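Local structure of Polyphosphate:AMP phosphotransferase (Meiothermus ruber H328, 5O6M) at residues 139-142 / 143-147. The protein transfers phosphate from inorganic polyphosphate to nucleotides, converting AMP to ADP and ADP to ATP. The protein carries 1 engineered substitution. Sequence-based numbering, arbitrary orientation.
Sequences QQVW and QKRYR
Trp142 and Tyr146, one helical turn apart, run out alongside each other in roughly one direction. The outer corner of the indole meets the phenol, with Trp142 CZ3 3.9 Å from Tyr146 CE2, an atom that lies in the plane of the indole at its edge. The tyrosine hydroxyl sits near the same corner and makes a weak hydrogen bond with Arg132. Trp142 holds CG between its own backbone N and carbonyl carbon (chi1 59°), which folds the indole back over the preceding turn, where Gln139 CA lies over one face, toward its rim, 3.1 Å above the ring plane.

Arg145 leaves in another direction. With its chain extended from CG to NE, it runs past Trp142, CD lying 3.7 Å from Trp142 CA, and brings NH2 to 3.7 Å from Val141 CG1. Its guanidinium forms a salt bridge with Glu159 of the second subunit, donates to the Asp127 carbonyl and makes a cation-pi contact with Tyr103. Cutting this side chain back to an alanine is likely to leave Glu159 of the second subunit without its cationic mate and open a gap beside Val141 and Trp142.

Lys144 bends at chi2 (-138°) and again at chi4, which turns NZ back to Gln140 O for a weak hydrogen bond of 3.4 Å. The backbone changes from an i to i+4 bond, Gln143 N to Gln139 O at 2.9 Å, to an i to i+3 bond, Lys144 N to Val141 O at 3.1 Å.

This turn joins the short helix 139-142 to helix 145-158, which leads into strand 161-169, next to the middle strand 57-64 of the parallel sheet. Tyr146 faces helix 203-217, Trp142 and Arg145 pack on helix 130-133 close to the ATP pocket, and Val141 and Lys144 border the second subunit.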
loop_
_atom_site.group_PDB
_atom_site.type_symbol
_atom_site.label_atom_id
_atom_site.label_comp_id
_atom_site.label_asym_id
_atom_site.label_seq_id
_atom_site.Cartn_x
_atom_site.Cartn_y
_atom_site.Cartn_z
ATOM N N GLN D 139 16.070 -9.220 -24.625
ATOM C CA GLN D 139 15.259 -10.405 -24.891
ATOM C C GLN D 139 15.570 -11.531 -23.911
ATOM O O GLN D 139 14.677 -12.311 -23.553
ATOM C CB GLN D 139 15.472 -10.889 -26.326
ATOM C CG GLN D 139 14.954 -12.303 -26.572
ATOM C CD GLN D 139 14.982 -12.702 -28.036
ATOM O OE1 GLN D 139 14.913 -11.852 -28.925
ATOM N NE2 GLN D 139 15.084 -14.002 -28.293
ATOM N N GLN D 140 16.827 -11.635 -23.472
ATOM C CA GLN D 140 17.169 -12.590 -22.427
ATOM C C GLN D 140 16.308 -12.404 -21.186
ATOM O O GLN D 140 16.001 -13.381 -20.492
ATOM C CB GLN D 140 18.649 -12.448 -22.064
ATOM C CG GLN D 140 19.052 -13.140 -20.763
ATOM C CD GLN D 140 19.692 -14.497 -20.970
ATOM O OE1 GLN D 140 19.805 -14.978 -22.098
ATOM N NE2 GLN D 140 20.119 -15.122 -19.875
ATOM N N VAL D 141 15.899 -11.170 -20.895
ATOM C CA VAL D 141 15.071 -10.921 -19.719
ATOM C C VAL D 141 13.606 -11.244 -19.996
ATOM O O VAL D 141 13.019 -12.122 -19.355
ATOM C CB VAL D 141 15.250 -9.471 -19.230
ATOM C CG1 VAL D 141 14.278 -9.171 -18.103
ATOM C CG2 VAL D 141 16.682 -9.252 -18.763
ATOM N N TRP D 142 12.994 -10.547 -20.958
ATOM C CA TRP D 142 11.548 -10.685 -21.118
ATOM C C TRP D 142 11.141 -12.028 -21.705
ATOM O O TRP D 142 9.955 -12.367 -21.652
ATOM C CB TRP D 142 10.975 -9.540 -21.967
ATOM C CG TRP D 142 11.531 -9.400 -23.353
ATOM C CD1 TRP D 142 12.379 -8.429 -23.799
ATOM C CD2 TRP D 142 11.234 -10.223 -24.490
ATOM N NE1 TRP D 142 12.651 -8.610 -25.133
ATOM C CE2 TRP D 142 11.958 -9.703 -25.582
ATOM C CE3 TRP D 142 10.433 -11.353 -24.689
ATOM C CZ2 TRP D 142 11.907 -10.276 -26.853
ATOM C CZ3 TRP D 142 10.383 -11.919 -25.953
ATOM C CH2 TRP D 142 11.117 -11.380 -27.017
ATOM N N GLN D 143 12.082 -12.799 -22.254
ATOM C CA GLN D 143 11.751 -14.145 -22.709
ATOM C C GLN D 143 11.427 -15.062 -21.536
ATOM O O GLN D 143 10.601 -15.972 -21.669
ATOM C CB GLN D 143 12.903 -14.715 -23.540
ATOM C CG GLN D 143 12.944 -16.240 -23.626
ATOM C CD GLN D 143 11.783 -16.828 -24.418
ATOM O OE1 GLN D 143 11.033 -16.105 -25.076
ATOM N NE2 GLN D 143 11.634 -18.149 -24.355
ATOM N N LYS D 144 12.057 -14.834 -20.381
ATOM C CA LYS D 144 11.771 -15.662 -19.217
ATOM C C LYS D 144 10.410 -15.352 -18.614
ATOM O O LYS D 144 9.922 -16.122 -17.779
ATOM C CB LYS D 144 12.852 -15.495 -18.152
ATOM C CG LYS D 144 14.261 -15.664 -18.680
ATOM C CD LYS D 144 15.083 -16.477 -17.698
ATOM C CE LYS D 144 16.557 -16.481 -18.037
ATOM N NZ LYS D 144 17.134 -15.129 -17.826
ATOM N N ARG D 145 9.796 -14.235 -19.002
ATOM C CA ARG D 145 8.584 -13.777 -18.341
ATOM C C ARG D 145 7.346 -14.567 -18.742
ATOM O O ARG D 145 6.383 -14.595 -17.972
ATOM C CB ARG D 145 8.388 -12.288 -18.619
ATOM C CG ARG D 145 9.483 -11.451 -17.972
ATOM C CD ARG D 145 9.366 -9.975 -18.276
ATOM N NE ARG D 145 10.359 -9.220 -17.513
ATOM C CZ ARG D 145 10.469 -7.896 -17.528
ATOM N NH1 ARG D 145 9.646 -7.172 -18.273
ATOM N NH2 ARG D 145 11.402 -7.299 -16.798
ATOM N N TYR D 146 7.342 -15.225 -19.904
ATOM C CA TYR D 146 6.206 -16.080 -20.243
ATOM C C TYR D 146 6.041 -17.172 -19.200
ATOM O O TYR D 146 4.921 -17.488 -18.780
ATOM C CB TYR D 146 6.394 -16.693 -21.630
ATOM C CG TYR D 146 6.567 -15.676 -22.735
ATOM C CD1 TYR D 146 5.522 -14.841 -23.110
ATOM C CD2 TYR D 146 7.784 -15.541 -23.394
ATOM C CE1 TYR D 146 5.682 -13.908 -24.117
ATOM C CE2 TYR D 146 7.954 -14.610 -24.401
ATOM C CZ TYR D 146 6.901 -13.797 -24.758
ATOM O OH TYR D 146 7.070 -12.870 -25.761
ATOM N N ARG D 147 7.157 -17.746 -18.753
ATOM C CA ARG D 147 7.115 -18.745 -17.694
ATOM C C ARG D 147 6.618 -18.140 -16.389
ATOM O O ARG D 147 5.698 -18.673 -15.757
ATOM C CB ARG D 147 8.508 -19.346 -17.507
ATOM C CG ARG D 147 8.673 -20.109 -16.214
ATOM C CD ARG D 147 8.886 -21.579 -16.440
ATOM N NE ARG D 147 9.593 -22.167 -15.310
ATOM C CZ ARG D 147 9.634 -23.468 -15.049
ATOM N NH1 ARG D 147 10.295 -23.910 -13.989
ATOM N NH2 ARG D 147 8.997 -24.325 -15.840
#